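PDB 6S8T: erythrocyte membrane protein 1 from Plasmodium falciparum, which probably binds host cell-surface receptors as a long adhesin of which this chain is the ICAM-1-binding DBLbeta domain. Local coordinates for residues 302-305 against 306-309; 310-313 against 314-317. All blocks are in the same frame, centred on the assembly; numbering follows the deposited sequence.

Interaction 1. Residues 302-305 against 306-309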
loop_
_atom_site.group_PDB
_atom_site.type_symbol
_atom_site.label_atom_id
_atom_site.label_comp_id
_atom_site.label_asym_id
_atom_site.label_seq_id
_atom_site.Cartn_x
_atom_site.Cartn_y
_atom_site.Cartn_z
ATOM N N ALA A 302 8.163 2.664 -5.998
ATOM C CA ALA A 302 9.177 3.627 -6.414
ATOM C C ALA A 302 10.032 4.077 -5.235
ATOM O O ALA A 302 11.236 4.314 -5.394
ATOM C CB ALA A 302 8.518 4.829 -7.090
ATOM N N GLU A 303 9.434 4.205 -4.048
ATOM C CA GLU A 303 10.205 4.621 -2.879
ATOM C C GLU A 303 11.243 3.570 -2.504
ATOM O O GLU A 303 12.407 3.899 -2.243
ATOM C CB GLU A 303 9.279 4.907 -1.691
ATOM C CG GLU A 303 10.041 5.196 -0.393
ATOM C CD GLU A 303 9.141 5.506 0.797
ATOM O OE1 GLU A 303 7.912 5.314 0.699
ATOM O OE2 GLU A 303 9.673 5.941 1.840
ATOM N N TRP A 304 10.846 2.293 -2.481
ATOM C CA TRP A 304 11.775 1.237 -2.099
ATOM C C TRP A 304 12.772 0.897 -3.200
ATOM O O TRP A 304 13.851 0.375 -2.894
ATOM C CB TRP A 304 11.006 -0.012 -1.658
ATOM C CG TRP A 304 10.426 0.167 -0.289
ATOM C CD1 TRP A 304 9.162 0.587 0.020
ATOM C CD2 TRP A 304 11.106 -0.012 0.963
ATOM N NE1 TRP A 304 9.008 0.661 1.385
ATOM C CE2 TRP A 304 10.185 0.295 1.986
ATOM C CE3 TRP A 304 12.397 -0.418 1.317
ATOM C CZ2 TRP A 304 10.515 0.211 3.337
ATOM C CZ3 TRP A 304 12.725 -0.500 2.660
ATOM C CH2 TRP A 304 11.789 -0.187 3.654
ATOM N N PHE A 305 12.449 1.187 -4.465
ATOM C CA PHE A 305 13.460 1.094 -5.513
ATOM C C PHE A 305 14.547 2.139 -5.315
ATOM O O PHE A 305 15.732 1.863 -5.540
ATOM C CB PHE A 305 12.834 1.263 -6.897
ATOM C CG PHE A 305 13.841 1.596 -7.968
ATOM C CD1 PHE A 305 14.630 0.602 -8.524
ATOM C CD2 PHE A 305 14.018 2.906 -8.398
ATOM C CE1 PHE A 305 15.569 0.900 -9.499
ATOM C CE2 PHE A 305 14.957 3.210 -9.371
ATOM C CZ PHE A 305 15.733 2.206 -9.923
ATOM N N CYS A 306 14.158 3.356 -4.917
ATOM C CA CYS A 306 15.146 4.410 -4.719
ATOM C C CYS A 306 16.030 4.137 -3.508
ATOM O O CYS A 306 17.206 4.515 -3.510
ATOM C CB CYS A 306 14.452 5.768 -4.592
ATOM S SG CYS A 306 13.898 6.469 -6.185
ATOM N N LYS A 307 15.492 3.487 -2.471
ATOM C CA LYS A 307 16.327 3.109 -1.332
ATOM C C LYS A 307 17.364 2.067 -1.732
ATOM O O LYS A 307 18.527 2.154 -1.324
ATOM C CB LYS A 307 15.461 2.581 -0.187
ATOM C CG LYS A 307 14.622 3.634 0.509
ATOM C CD LYS A 307 13.813 3.024 1.648
ATOM C CE LYS A 307 13.199 4.099 2.529
ATOM N NZ LYS A 307 14.251 4.912 3.214
ATOM N N MET A 308 16.959 1.071 -2.525
ATOM C CA MET A 308 17.909 0.082 -3.027
ATOM C C MET A 308 18.927 0.726 -3.958
ATOM O O MET A 308 20.131 0.457 -3.853
ATOM C CB MET A 308 17.155 -1.045 -3.741
ATOM C CG MET A 308 18.035 -2.125 -4.372
ATOM S SD MET A 308 18.618 -1.740 -6.041
ATOM C CE MET A 308 17.074 -1.330 -6.851
ATOM N N GLN A 309 18.461 1.576 -4.879
ATOM C CA GLN A 309 19.361 2.213 -5.835
ATOM C C GLN A 309 20.386 3.089 -5.127
ATOM O O GLN A 309 21.573 3.072 -5.470
ATOM C CB GLN A 309 18.555 3.038 -6.844
ATOM C CG GLN A 309 19.362 3.592 -8.019
ATOM C CD GLN A 309 20.034 4.924 -7.715
ATOM O OE1 GLN A 309 19.581 5.684 -6.860
ATOM N NE2 GLN A 309 21.125 5.207 -8.416
#
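With its CG anti to the carbonyl carbon (chi1 -70°) and the next two torsions extended, Lys307 runs its CH2 groups across the indole of Trp304, three residues earlier on the same turn of helix 293-319. This helix belongs to the cysteine-rich, mostly helical DBL fold. Lys307 CD sits over the face of the six-membered ring, displaced toward its rim and 3.7 Å from Trp304 CE3, a CH-pi contact. The bend at chi4 lifts the ammonium group farther above the ring, still near its normal: at 5.8 Å, Lys307 NZ to the Trp304 six-ring centroid is at most a weak cation-pi attraction, and its salt bridge is with Glu429. Glu303 lies alongside Lys307, pointing the same way, yet its OE2 is held by Arg180 and Ser177.

On another side of the helix, the Phe305 ring meets the sulfur of Cys306, which is disulfide-bonded to Cys430 and brings SG in obliquely, 4.2 Å from Phe305 CD2. The backbone bonds are successive i to i+4 links, and the shortest joins Gln309 N to Phe305 O at 2.8 Å. Met308, bent at chi2 and chi3, folds its methyl back until CE lies 3.5 Å from Phe305 CD1.

Interaction 2. Residues 310-313 against 314-317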
loop_
_atom_site.group_PDB
_atom_site.type_symbol
_atom_site.label_atom_id
_atom_site.label_comp_id
_atom_site.label_asym_id
_atom_site.label_seq_id
_atom_site.Cartn_x
_atom_site.Cartn_y
_atom_site.Cartn_z
ATOM N N SER A 310 19.942 3.860 -4.133
ATOM C CA SER A 310 20.857 4.735 -3.406
ATOM C C SER A 310 21.905 3.932 -2.642
ATOM O O SER A 310 23.067 4.343 -2.557
ATOM C CB SER A 310 20.067 5.638 -2.460
ATOM O OG SER A 310 20.910 6.565 -1.802
ATOM N N GLN A 311 21.514 2.783 -2.082
ATOM C CA GLN A 311 22.468 1.961 -1.340
ATOM C C GLN A 311 23.494 1.327 -2.273
ATOM O O GLN A 311 24.687 1.277 -1.951
ATOM C CB GLN A 311 21.727 0.888 -0.542
ATOM C CG GLN A 311 22.619 0.023 0.342
ATOM C CD GLN A 311 21.827 -0.982 1.162
ATOM O OE1 GLN A 311 21.521 -2.078 0.693
ATOM N NE2 GLN A 311 21.486 -0.609 2.392
ATOM N N GLU A 312 23.050 0.836 -3.433
ATOM C CA GLU A 312 23.987 0.294 -4.413
ATOM C C GLU A 312 24.884 1.381 -4.988
ATOM O O GLU A 312 26.052 1.121 -5.296
ATOM C CB GLU A 312 23.231 -0.408 -5.540
ATOM C CG GLU A 312 22.534 -1.687 -5.125
ATOM C CD GLU A 312 23.494 -2.707 -4.555
ATOM O OE1 GLU A 312 23.609 -2.789 -3.314
ATOM O OE2 GLU A 312 24.143 -3.418 -5.349
ATOM N N TYR A 313 24.357 2.597 -5.142
ATOM C CA TYR A 313 25.165 3.686 -5.679
ATOM C C TYR A 313 26.285 4.062 -4.719
ATOM O O TYR A 313 27.392 4.396 -5.154
ATOM C CB TYR A 313 24.279 4.894 -5.981
ATOM C CG TYR A 313 24.913 5.917 -6.896
ATOM C CD1 TYR A 313 24.775 5.823 -8.276
ATOM C CD2 TYR A 313 25.644 6.982 -6.382
ATOM C CE1 TYR A 313 25.348 6.757 -9.117
ATOM C CE2 TYR A 313 26.223 7.920 -7.215
ATOM C CZ TYR A 313 26.071 7.803 -8.583
ATOM O OH TYR A 313 26.643 8.734 -9.420
ATOM N N ASP A 314 26.021 4.008 -3.411
ATOM C CA ASP A 314 27.070 4.292 -2.434
ATOM C C ASP A 314 28.178 3.249 -2.496
ATOM O O ASP A 314 29.360 3.584 -2.355
ATOM C CB ASP A 314 26.480 4.364 -1.027
ATOM C CG ASP A 314 25.667 5.619 -0.801
ATOM O OD1 ASP A 314 25.572 6.442 -1.735
ATOM O OD2 ASP A 314 25.122 5.783 0.311
ATOM N N LYS A 315 27.818 1.979 -2.695
ATOM C CA LYS A 315 28.834 0.946 -2.874
ATOM C C LYS A 315 29.672 1.210 -4.115
ATOM O O LYS A 315 30.864 0.883 -4.143
ATOM C CB LYS A 315 28.178 -0.432 -2.964
ATOM C CG LYS A 315 27.415 -0.843 -1.720
ATOM C CD LYS A 315 26.747 -2.195 -1.905
ATOM C CE LYS A 315 25.976 -2.600 -0.657
ATOM N NZ LYS A 315 25.235 -3.879 -0.845
ATOM N N LEU A 316 29.070 1.805 -5.145
ATOM C CA LEU A 316 29.808 2.140 -6.354
ATOM C C LEU A 316 30.721 3.342 -6.147
ATOM O O LEU A 316 31.792 3.413 -6.760
ATOM C CB LEU A 316 28.830 2.402 -7.500
ATOM C CG LEU A 316 29.373 2.281 -8.925
ATOM C CD1 LEU A 316 29.903 0.879 -9.174
ATOM C CD2 LEU A 316 28.292 2.636 -9.935
ATOM N N MET A 317 30.326 4.290 -5.290
ATOM C CA MET A 317 31.159 5.465 -5.056
ATOM C C MET A 317 32.420 5.116 -4.280
ATOM O O MET A 317 33.460 5.757 -4.469
ATOM C CB MET A 317 30.374 6.543 -4.303
ATOM C CG MET A 317 29.133 7.051 -5.024
ATOM S SD MET A 317 28.491 8.600 -4.351
ATOM C CE MET A 317 28.214 8.151 -2.639
#
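Tyr313 O accepts the shortest sound polar bond here, from Met317 N at 2.9 Å with an N-H...O angle of 140°, while Met317 CG also lies close to this oxygen, 3.2 Å from Tyr313 O. It is one of four consecutive i to i+4 bonds in this part of helix 293-319, within the DBL domain; the one from Lys315 N to Gln311 O is longer, 3.3 Å.

The same two residues meet again through their side chains in a Met-aromatic contact. Met317 carries its CG anti to its carbonyl carbon (chi1 -60°), which leads the chain back along the helix, crossing the tyrosine at about a right angle. The sulfur comes in at the edge of the ring, near its plane, with Met317 SD 3.7 Å from Tyr313 CE2. Loop residues Thr431 and Glu432 touch Tyr313, and Tyr462 touches Met317.

Around the helix, Glu312 bends at chi2 to meet the fully extended Lys315, and the two side chains pass at an angle. Lys315 NZ donates to the syn lone pair of Glu312 OE1 at 3.2 Å, a salt bridge one turn apart. Glu312 OE2 has a long, weak ion pair with Lys350 of helix 335-372. With Lys315 bonded to it and Lys350 a weaker, more distant partner, the carboxylate has positive charge near both of its oxygens, which would probably favour its ionised form.

The two contacts lie one after the other on helix 293-319: interaction 1 covers residues 302-309 and interaction 2 follows directly with 310-317, their centres about 12 Å apart. Along this run the surroundings change. Interaction 1 is buried, about 15 Å from the centre of the chain, where side chains from helices 137-163 and 335-372 and from loops reach it. Interaction 2 is about 27 Å out and only partly buried. Helix 335-372 packs against both: Tyr347 serves both, joined by Ile351 and Trp354 at the first and by Ala343 and Cys344 at the second. The helix therefore leads from the domain's interior toward its periphery, keeping helix 335-372 beside it from Phe305 to Leu316.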